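PDB 3QDH: fimbrial structural subunit from Actinomyces naeslundii, which builds the shaft of Actinomyces type 2 fimbriae and mediates adhesion to streptococci and host cells during oral biofilm development. Local coordinates for residues 6-11 and 152-157; 26-31 and 105-110; 45-50 and 124-129; 57-62 and 81-86. One frame throughout, in Å; residues are numbered along the deposited sequence. Where two conformers were deposited one is given.

Contact 1 of 4, residues 6-11 and 152-157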
# COMPACT_ATOMS: atom_id res chain seq x y z
N VAL A 6 -12.01 1.30 15.64
CA VAL A 6 -10.85 0.88 14.85
C VAL A 6 -10.41 2.03 13.98
O VAL A 6 -11.24 2.69 13.36
CB VAL A 6 -11.16 -0.29 13.88
CG1 VAL A 6 -9.88 -1.10 13.60
CG2 VAL A 6 -12.26 -1.16 14.40
N GLU A 7 -9.11 2.25 13.92
CA GLU A 7 -8.57 3.32 13.10
C GLU A 7 -7.66 2.73 12.03
O GLU A 7 -6.89 1.80 12.31
CB GLU A 7 -7.80 4.35 13.95
CG GLU A 7 -8.69 5.20 14.89
CD GLU A 7 -9.30 4.39 16.02
OE1 GLU A 7 -8.54 3.79 16.80
OE2 GLU A 7 -10.55 4.34 16.15
N LYS A 8 -7.74 3.27 10.82
CA LYS A 8 -6.90 2.78 9.73
C LYS A 8 -6.16 3.94 9.07
O LYS A 8 -6.71 5.04 8.91
CB LYS A 8 -7.74 1.99 8.71
CG LYS A 8 -6.93 1.35 7.59
CD LYS A 8 -7.74 0.32 6.80
CE LYS A 8 -6.83 -0.36 5.77
NZ LYS A 8 -7.39 -1.54 5.04
N SER A 9 -4.90 3.68 8.71
CA SER A 9 -4.08 4.64 7.98
C SER A 9 -3.39 3.95 6.80
O SER A 9 -3.73 2.81 6.44
CB SER A 9 -3.04 5.27 8.91
OG SER A 9 -2.39 6.37 8.27
N ILE A 10 -2.45 4.66 6.19
CA ILE A 10 -1.60 4.11 5.11
C ILE A 10 -0.16 4.61 5.30
O ILE A 10 0.06 5.79 5.54
CB ILE A 10 -2.06 4.56 3.69
CG1 ILE A 10 -3.56 4.35 3.47
CG2 ILE A 10 -1.28 3.79 2.61
CD1 ILE A 10 -4.11 5.04 2.20
N GLN A 11 0.80 3.70 5.18
CA GLN A 11 2.20 4.06 5.17
C GLN A 11 2.53 4.92 3.94
O GLN A 11 2.07 4.62 2.84
CB GLN A 11 3.07 2.80 5.10
CG GLN A 11 3.72 2.39 6.40
CD GLN A 11 5.09 1.78 6.17
OE1 GLN A 11 5.26 0.93 5.30
NE2 GLN A 11 6.08 2.22 6.95
N ASN A 152 -12.68 3.82 9.63
CA ASN A 152 -12.64 4.76 8.51
C ASN A 152 -12.10 4.06 7.25
O ASN A 152 -11.29 3.12 7.34
CB ASN A 152 -11.76 5.96 8.88
CG ASN A 152 -10.30 5.58 9.13
OD1 ASN A 152 -9.96 4.92 10.13
ND2 ASN A 152 -9.42 5.98 8.21
N GLU A 153 -12.57 4.50 6.09
CA GLU A 153 -12.09 3.96 4.82
C GLU A 153 -10.92 4.82 4.36
O GLU A 153 -11.03 6.04 4.35
CB GLU A 153 -13.21 3.96 3.76
CG GLU A 153 -12.86 3.22 2.44
CD GLU A 153 -13.95 3.32 1.37
OE1 GLU A 153 -14.39 4.44 1.05
OE2 GLU A 153 -14.35 2.27 0.84
N VAL A 154 -9.80 4.18 3.99
CA VAL A 154 -8.67 4.91 3.42
C VAL A 154 -8.60 4.60 1.93
O VAL A 154 -9.13 3.57 1.50
CB VAL A 154 -7.31 4.57 4.07
CG1 VAL A 154 -7.30 4.92 5.57
CG2 VAL A 154 -6.93 3.09 3.81
N THR A 155 -7.97 5.47 1.17
CA THR A 155 -7.83 5.30 -0.28
C THR A 155 -6.42 5.62 -0.75
O THR A 155 -5.84 6.66 -0.38
CB THR A 155 -8.87 6.15 -1.06
OG1 THR A 155 -10.19 5.82 -0.61
CG2 THR A 155 -8.77 5.88 -2.57
N SER A 156 -5.87 4.71 -1.54
CA SER A 156 -4.60 4.90 -2.22
C SER A 156 -4.90 4.96 -3.72
O SER A 156 -5.55 4.07 -4.27
CB SER A 156 -3.66 3.73 -1.90
OG SER A 156 -2.39 3.92 -2.49
N ARG A 157 -4.43 6.03 -4.37
CA ARG A 157 -4.74 6.28 -5.77
C ARG A 157 -3.58 5.96 -6.70
O ARG A 157 -2.43 6.31 -6.40
CB ARG A 157 -5.20 7.72 -5.98
CG ARG A 157 -6.49 8.04 -5.23
CD ARG A 157 -7.24 9.19 -5.87
NE ARG A 157 -8.69 9.01 -5.76
CZ ARG A 157 -9.39 9.19 -4.65
NH1 ARG A 157 -8.78 9.56 -3.52
NH2 ARG A 157 -10.70 8.99 -4.65
O HOH W 1 -12.27 4.91 12.43
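Residues 6-11 and 152-157 run nearly the same way, with end-to-end directions 15° apart, but no direct backbone hydrogen bond joins them. The side chain of Asn152 does that work. Its CG sits over the backbone, flanked by both N and C (chi1 63°), and this brings the amide against Lys8. Asn152 OD1 takes the N-H of Lys8 at 2.9 Å, on a lone pair. Asn152 ND2 returns a bond to Lys8 O at 3.0 Å, with that oxygen in the plane of the amide. One flat side chain thus grips both polar backbone atoms of a single residue, as a neighbouring strand would. Water 1 adds a bridge. It donates to Val6 O at 2.6 Å and accepts from Asn152 N at 3.0 Å.

Further along, only van der Waals contacts remain. Ile10 and Val154 are the apolar pair. Val154 CG2 meets Ile10 CG1 at 3.6 Å as the two side chains pass antiparallel to each other. Two methyls pack on carbonyl oxygens, Val154 CG1 on Lys8 O at 3.4 Å and Ile10 CD1 on Thr155 O at 3.5 Å. The Lys8 chain is extended, with CG anti to the backbone N (chi1 -176°). It crosses Val154 at about a right angle, and Lys8 CE lies 4.0 Å from Val154 CG2.

Lys8 NZ is covalently linked to Asn121 CG, an intramolecular isopeptide bond, and is hydrogen-bonded to Asp48. Such a lysine nitrogen is an amide and so should carry no positive charge. The contact therefore holds the backbone of a residue whose side chain is already a covalent crosslink.

Contact 2 of 4, residues 26-31 and 105-110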
# COMPACT_ATOMS: atom_id res chain seq x y z
N PHE A 26 -0.90 -0.89 5.40
CA PHE A 26 -1.97 -0.20 6.11
C PHE A 26 -1.85 -0.44 7.61
O PHE A 26 -2.23 -1.52 8.08
CB PHE A 26 -3.34 -0.75 5.71
CG PHE A 26 -3.69 -0.62 4.25
CD1 PHE A 26 -4.02 0.62 3.70
CD2 PHE A 26 -3.78 -1.76 3.45
CE1 PHE A 26 -4.38 0.73 2.35
CE2 PHE A 26 -4.15 -1.66 2.10
CZ PHE A 26 -4.45 -0.42 1.55
N PRO A 27 -1.37 0.55 8.37
CA PRO A 27 -1.43 0.48 9.84
C PRO A 27 -2.88 0.51 10.34
O PRO A 27 -3.68 1.37 9.93
CB PRO A 27 -0.64 1.72 10.30
CG PRO A 27 0.18 2.11 9.12
CD PRO A 27 -0.66 1.76 7.92
N VAL A 28 -3.23 -0.47 11.17
CA VAL A 28 -4.58 -0.60 11.73
C VAL A 28 -4.44 -0.68 13.24
O VAL A 28 -3.57 -1.40 13.74
CB VAL A 28 -5.31 -1.88 11.18
CG1 VAL A 28 -6.57 -2.19 12.00
CG2 VAL A 28 -5.67 -1.72 9.70
N SER A 29 -5.25 0.08 13.97
CA SER A 29 -5.18 0.05 15.43
C SER A 29 -6.53 0.22 16.13
O SER A 29 -7.45 0.87 15.62
CB SER A 29 -4.14 1.04 15.99
OG SER A 29 -4.59 2.37 15.86
N SER A 30 -6.64 -0.39 17.31
CA SER A 30 -7.82 -0.28 18.15
C SER A 30 -7.38 -0.08 19.61
O SER A 30 -6.55 -0.84 20.12
CB SER A 30 -8.68 -1.54 18.01
OG SER A 30 -9.88 -1.42 18.77
N THR A 31 -7.93 0.94 20.26
CA THR A 31 -7.59 1.19 21.66
C THR A 31 -8.29 0.15 22.53
O THR A 31 -9.50 -0.02 22.44
CB THR A 31 -8.00 2.61 22.09
OG1 THR A 31 -7.25 3.57 21.34
CG2 THR A 31 -7.73 2.82 23.59
N ALA A 105 -1.75 -3.79 13.96
CA ALA A 105 -1.02 -4.57 12.99
C ALA A 105 -0.94 -3.79 11.69
O ALA A 105 -1.68 -2.83 11.50
CB ALA A 105 -1.69 -5.92 12.77
N VAL A 106 -0.04 -4.20 10.81
CA VAL A 106 0.07 -3.57 9.50
C VAL A 106 -0.40 -4.59 8.46
O VAL A 106 0.27 -5.60 8.23
CB VAL A 106 1.53 -3.13 9.21
CG1 VAL A 106 1.66 -2.56 7.79
CG2 VAL A 106 2.00 -2.10 10.24
N PHE A 107 -1.56 -4.34 7.86
CA PHE A 107 -2.05 -5.20 6.79
C PHE A 107 -1.41 -4.76 5.49
O PHE A 107 -1.10 -3.58 5.31
CB PHE A 107 -3.58 -5.15 6.71
CG PHE A 107 -4.25 -5.74 7.92
CD1 PHE A 107 -4.68 -7.06 7.92
CD2 PHE A 107 -4.41 -4.98 9.09
CE1 PHE A 107 -5.28 -7.61 9.05
CE2 PHE A 107 -5.02 -5.52 10.22
CZ PHE A 107 -5.45 -6.84 10.20
N GLN A 108 -1.20 -5.71 4.58
CA GLN A 108 -0.44 -5.41 3.37
C GLN A 108 -0.72 -6.35 2.22
O GLN A 108 -1.18 -7.47 2.41
CB GLN A 108 1.06 -5.40 3.68
CG GLN A 108 1.56 -6.70 4.29
CD GLN A 108 2.94 -6.56 4.88
OE1 GLN A 108 3.16 -5.79 5.83
NE2 GLN A 108 3.88 -7.31 4.34
N GLY A 109 -0.42 -5.88 1.02
CA GLY A 109 -0.56 -6.68 -0.18
C GLY A 109 0.26 -6.06 -1.30
O GLY A 109 0.65 -4.89 -1.21
N LYS A 110 0.54 -6.84 -2.33
CA LYS A 110 1.33 -6.38 -3.47
C LYS A 110 0.41 -5.81 -4.55
O LYS A 110 -0.56 -6.46 -4.94
CB LYS A 110 2.15 -7.55 -4.03
CG LYS A 110 3.21 -7.13 -5.04
CD LYS A 110 4.13 -8.28 -5.43
CE LYS A 110 3.67 -8.96 -6.71
NZ LYS A 110 4.69 -9.93 -7.20
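Four backbone hydrogen bonds pair residues 26-31 with 105-110 as antiparallel strands, whose N-to-C directions lie 145° apart. Phe26 and Phe107 form one hydrogen-bonded pair. Phe26 N gives a short, straight bond to Phe107 O (2.7 Å, 168°), nearly along the C=O axis. The return bond from Phe107 N to Phe26 O is 2.9 Å long and more bent, and its donor stands above the carbonyl plane. Val28 and Ala105 form the second such pair. Val28 N reaches Ala105 O at 2.8 Å, and Ala105 N reaches Val28 O at 3.0 Å.

Between them, Pro27 and Val106 make a non-hydrogen-bonded pair, so the missing N-H of the proline costs this pairing nothing. Here the contact is a CA-H...O approach, Val106 CA to Phe26 O at 3.4 Å. Phe26 O is therefore used twice, and it also lies at the edge of the Phe107 ring.

The apolar contact is on the face that carries Phe26, Val28, Ala105 and Phe107. Val28 CG2 touches Phe107 CD2 at 3.5 Å, and Val28 CB lies 3.8 Å from Phe107 CE2. The two side chains cross obliquely.

This pairing lies inside a sheet. Strand 7-8 flanks residues 26-31 on their far edge, and strand 57-64 flanks residues 105-110. Strand 118-131 of the other sheet covers the same face, with Asn121 on Phe26 and Ala123 on Val28. That face is thus turned into the core between the two sheets, consistent with the CnaA (DEv-IgG) sandwich.

Contact 3 of 4, residues 45-50 and 124-129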
# COMPACT_ATOMS: atom_id res chain seq x y z
N GLN A 45 -9.86 -10.02 17.63
CA GLN A 45 -9.29 -10.23 16.30
C GLN A 45 -9.32 -8.95 15.49
O GLN A 45 -10.35 -8.27 15.46
CB GLN A 45 -10.09 -11.32 15.57
CG GLN A 45 -9.60 -11.68 14.14
CD GLN A 45 -10.52 -12.70 13.48
OE1 GLN A 45 -10.26 -13.92 13.50
NE2 GLN A 45 -11.60 -12.22 12.91
N LEU A 46 -8.21 -8.63 14.82
CA LEU A 46 -8.21 -7.59 13.80
C LEU A 46 -8.40 -8.28 12.44
O LEU A 46 -7.72 -9.26 12.12
CB LEU A 46 -6.90 -6.79 13.83
CG LEU A 46 -6.56 -6.00 15.11
CD1 LEU A 46 -5.14 -5.44 15.02
CD2 LEU A 46 -7.58 -4.88 15.40
N ARG A 47 -9.34 -7.77 11.65
CA ARG A 47 -9.74 -8.40 10.39
C ARG A 47 -9.71 -7.36 9.28
O ARG A 47 -10.05 -6.20 9.51
CB ARG A 47 -11.15 -8.97 10.50
CG ARG A 47 -11.60 -9.79 9.29
CD ARG A 47 -12.99 -10.36 9.52
NE ARG A 47 -12.97 -11.46 10.50
CZ ARG A 47 -14.05 -12.18 10.82
NH1 ARG A 47 -15.23 -11.91 10.25
NH2 ARG A 47 -13.95 -13.17 11.70
N ASP A 48 -9.30 -7.79 8.09
CA ASP A 48 -9.18 -6.90 6.95
C ASP A 48 -9.31 -7.73 5.68
O ASP A 48 -8.49 -8.61 5.42
CB ASP A 48 -7.83 -6.15 6.99
CG ASP A 48 -7.79 -4.91 6.09
OD1 ASP A 48 -8.33 -4.96 4.97
OD2 ASP A 48 -7.19 -3.89 6.48
N THR A 49 -10.34 -7.44 4.90
CA THR A 49 -10.46 -8.04 3.56
C THR A 49 -9.85 -7.03 2.60
O THR A 49 -10.40 -5.95 2.39
CB THR A 49 -11.91 -8.32 3.18
OG1 THR A 49 -12.47 -9.26 4.10
CG2 THR A 49 -12.01 -8.90 1.75
N LEU A 50 -8.72 -7.38 2.01
CA LEU A 50 -8.02 -6.45 1.15
C LEU A 50 -8.60 -6.44 -0.26
O LEU A 50 -9.14 -7.44 -0.74
CB LEU A 50 -6.52 -6.71 1.14
CG LEU A 50 -5.84 -6.18 2.41
CD1 LEU A 50 -5.87 -7.23 3.52
CD2 LEU A 50 -4.42 -5.75 2.13
N GLN A 124 -11.68 -4.22 10.58
CA GLN A 124 -12.64 -4.40 11.64
C GLN A 124 -11.97 -4.95 12.90
O GLN A 124 -10.91 -5.55 12.82
CB GLN A 124 -13.73 -5.37 11.18
CG GLN A 124 -14.65 -4.77 10.13
CD GLN A 124 -15.66 -5.74 9.61
OE1 GLN A 124 -15.38 -6.93 9.45
NE2 GLN A 124 -16.86 -5.24 9.31
N VAL A 125 -12.59 -4.72 14.05
CA VAL A 125 -12.20 -5.41 15.28
C VAL A 125 -13.35 -6.33 15.68
O VAL A 125 -14.49 -5.88 15.84
CB VAL A 125 -11.70 -4.46 16.41
CG1 VAL A 125 -12.73 -3.38 16.73
CG2 VAL A 125 -11.35 -5.25 17.68
N ILE A 126 -13.04 -7.61 15.78
CA ILE A 126 -14.01 -8.64 16.16
C ILE A 126 -13.61 -9.09 17.55
O ILE A 126 -12.63 -9.81 17.72
CB ILE A 126 -13.98 -9.85 15.17
CG1 ILE A 126 -14.01 -9.40 13.69
CG2 ILE A 126 -15.08 -10.89 15.49
CD1 ILE A 126 -15.03 -8.37 13.35
N SER A 127 -14.35 -8.63 18.56
CA SER A 127 -14.05 -9.00 19.94
C SER A 127 -15.32 -9.08 20.78
O SER A 127 -16.36 -8.53 20.41
CB SER A 127 -13.02 -8.04 20.57
OG SER A 127 -13.50 -6.72 20.67
N ASP A 128 -15.23 -9.81 21.88
CA ASP A 128 -16.34 -9.94 22.80
C ASP A 128 -15.80 -10.26 24.19
O ASP A 128 -14.70 -10.81 24.32
CB ASP A 128 -17.29 -11.03 22.31
CG ASP A 128 -18.70 -10.91 22.89
OD1 ASP A 128 -19.08 -9.84 23.44
OD2 ASP A 128 -19.43 -11.91 22.76
N THR A 129 -16.56 -9.90 25.21
CA THR A 129 -16.18 -10.12 26.59
C THR A 129 -17.33 -10.76 27.36
O THR A 129 -18.48 -10.68 26.92
CB THR A 129 -15.85 -8.80 27.29
OG1 THR A 129 -16.94 -7.89 27.09
CG2 THR A 129 -14.56 -8.18 26.72
O HOH W 2 -16.59 -9.23 9.20
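Arg47 and Gln124 lie side by side and point the same way, with guanidinium and amide planes 51° apart. Water 2 joins their ends. It donates to Gln124 OE1 at 2.6 Å and accepts from Arg47 NH1 at 3.2 Å. The Arg47 chain leaves with CG anti to the backbone N and bends at chi3 (-73°). The bend sets one face of the guanidinium over Ile126, whose CG1 is 3.9 Å from Arg47 NE. Ile126 also runs alongside Gln45, pointing the same way. On the other face of the sheet, Leu46 CD2 packs loosely on Val125 CB at 4.3 Å.

Antiparallel backbone pairing sets this order. Gln45 with Ile126 and Arg47 with Gln124 are hydrogen-bonded pairs, two bonds each. The straightest runs from Ile126 N to Gln45 O (2.8 Å, 172°).

The loop beyond strand 118-131 covers the Arg47 face. Arg47 bonds the carbonyl oxygens of Pro142 and Ala143, and Gln124 NE2 bonds Thr150. That loop also lays Pro141 on Gln45 and Pro148 on Ile126. The face of Leu46, turned to Phe107 of a second sheet, fits a beta-sandwich, consistent with the CnaA (DEv-IgG) fold.

Contact 4 of 4, residues 57-62 and 81-86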
# COMPACT_ATOMS: atom_id res chain seq x y z
N VAL A 57 -1.74 -11.21 0.26
CA VAL A 57 -2.13 -10.36 1.39
C VAL A 57 -1.84 -11.03 2.73
O VAL A 57 -1.99 -12.24 2.87
CB VAL A 57 -3.60 -9.88 1.29
CG1 VAL A 57 -3.81 -9.09 -0.01
CG2 VAL A 57 -4.58 -11.04 1.38
N THR A 58 -1.41 -10.22 3.70
CA THR A 58 -1.01 -10.71 5.01
C THR A 58 -0.99 -9.54 5.99
O THR A 58 -1.43 -8.42 5.67
CB THR A 58 0.38 -11.45 4.95
OG1 THR A 58 0.58 -12.23 6.14
CG2 THR A 58 1.54 -10.47 4.75
N ALA A 59 -0.50 -9.81 7.20
CA ALA A 59 -0.29 -8.78 8.20
C ALA A 59 1.05 -9.00 8.88
O ALA A 59 1.47 -10.14 9.08
CB ALA A 59 -1.43 -8.80 9.22
N THR A 60 1.72 -7.89 9.21
CA THR A 60 3.00 -7.91 9.94
C THR A 60 2.97 -6.89 11.08
O THR A 60 1.98 -6.16 11.24
CB THR A 60 4.19 -7.53 9.02
OG1 THR A 60 4.02 -6.19 8.54
CG2 THR A 60 4.30 -8.49 7.84
N GLU A 61 4.05 -6.83 11.85
CA GLU A 61 4.23 -5.84 12.93
C GLU A 61 3.06 -5.80 13.93
O GLU A 61 2.59 -4.73 14.31
CB GLU A 61 4.46 -4.42 12.36
CG GLU A 61 5.63 -4.28 11.39
CD GLU A 61 5.98 -2.82 11.12
OE1 GLU A 61 5.63 -1.93 11.93
OE2 GLU A 61 6.62 -2.55 10.08
N VAL A 62 2.61 -6.97 14.35
CA VAL A 62 1.53 -7.05 15.34
C VAL A 62 2.10 -6.51 16.64
O VAL A 62 3.20 -6.89 17.04
CB VAL A 62 1.04 -8.49 15.53
CG1 VAL A 62 -0.12 -8.54 16.54
CG2 VAL A 62 0.61 -9.09 14.19
N GLN A 81 -9.03 -13.17 0.36
CA GLN A 81 -8.50 -11.81 0.53
C GLN A 81 -8.55 -11.34 1.99
O GLN A 81 -8.09 -10.24 2.32
CB GLN A 81 -9.24 -10.81 -0.38
CG GLN A 81 -8.90 -10.94 -1.87
CD GLN A 81 -7.47 -10.57 -2.18
OE1 GLN A 81 -6.65 -11.45 -2.46
NE2 GLN A 81 -7.14 -9.28 -2.13
N THR A 82 -9.09 -12.19 2.87
CA THR A 82 -9.34 -11.78 4.26
C THR A 82 -8.18 -12.18 5.19
O THR A 82 -7.89 -13.36 5.37
CB THR A 82 -10.70 -12.32 4.77
OG1 THR A 82 -11.73 -11.96 3.85
CG2 THR A 82 -11.03 -11.74 6.15
N VAL A 83 -7.51 -11.17 5.75
CA VAL A 83 -6.42 -11.40 6.70
C VAL A 83 -6.96 -11.23 8.12
O VAL A 83 -7.73 -10.31 8.39
CB VAL A 83 -5.25 -10.43 6.44
CG1 VAL A 83 -4.07 -10.74 7.36
CG2 VAL A 83 -4.82 -10.52 4.97
N THR A 84 -6.56 -12.13 9.03
CA THR A 84 -6.94 -12.01 10.43
C THR A 84 -5.71 -12.09 11.33
O THR A 84 -4.75 -12.82 11.04
CB THR A 84 -7.97 -13.09 10.88
OG1 THR A 84 -7.46 -14.40 10.62
CG2 THR A 84 -9.33 -12.92 10.18
N VAL A 85 -5.74 -11.29 12.40
CA VAL A 85 -4.75 -11.34 13.47
C VAL A 85 -5.57 -11.69 14.70
O VAL A 85 -6.36 -10.88 15.20
CB VAL A 85 -4.05 -9.98 13.68
CG1 VAL A 85 -3.05 -10.06 14.88
CG2 VAL A 85 -3.36 -9.53 12.40
N THR A 86 -5.40 -12.91 15.17
CA THR A 86 -6.27 -13.45 16.20
C THR A 86 -5.41 -13.69 17.42
O THR A 86 -4.42 -14.42 17.36
CB THR A 86 -6.94 -14.76 15.73
OG1 THR A 86 -7.64 -14.52 14.50
CG2 THR A 86 -7.92 -15.27 16.76
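Gln81 NE2 is the best-held polar atom, gripped by two carbonyl oxygens, those of Leu50 and Leu54. The Gln81 chain bends at chi2 (-66°) and crosses Val57 at about a right angle, with Gln81 NE2 4.0 Å from Val57 CG1.

No hydrogen bond links the two segments. Their strands run in similar directions, 31° apart, with axes 6.6 Å apart at closest approach. They belong to different sheets. Small apolar side chains fill the gap in alternation. Val57 CG2 lies 3.6 Å from Val83 CG2, the two side chains crossing obliquely. Ala59 CB spans Val83 and Val85, 3.8 Å from Val83 CG1 and from Val85 CG2. Val62 and Val85 meet tip to tip, with Val62 CG1 3.7 Å from Val85 CG1. Glu61 has a left-handed backbone, and Val62 beyond it faces the other strand, as Ala59 does.

Phe107 packs on Ala59 and Val83, and Val76 adds to Ala59. The side chain of Val62 is about 7 Å from that of Asp73, which binds zinc with Asp70 and Glu90. The contact rests on van der Waals packing, and probably on exclusion of water around the buried Val57, Ala59, Val83 and Val85. Polar grip comes at one end, where Gln81, just before strand 82-87, bonds the carbonyl oxygens of Leu50 and of Leu54 on strand 54-55.

In the fold
The chain is the C-terminal two-domain piece of the subunit, and all four contacts belong to its first domain. Contact 1 opens at residues 6-11 and closes the widest loop at 152-157, near the junction with the SpaA-like part. The other three contacts fall within that loop. Contact 2 opens at 26-31 and contact 3 at 45-50. They close at 105-110 and 124-129 in the same order, so they cross. Contact 4 has the shortest loop and lies inside both. Contact 2 pairs strands in one sheet and contact 3 in the other. Contacts 1 and 4 bridge the two sheets, contact 1 setting strand 7-8 against strand 154-165. Lys8 of contact 1 reaches Asp48 of contact 3.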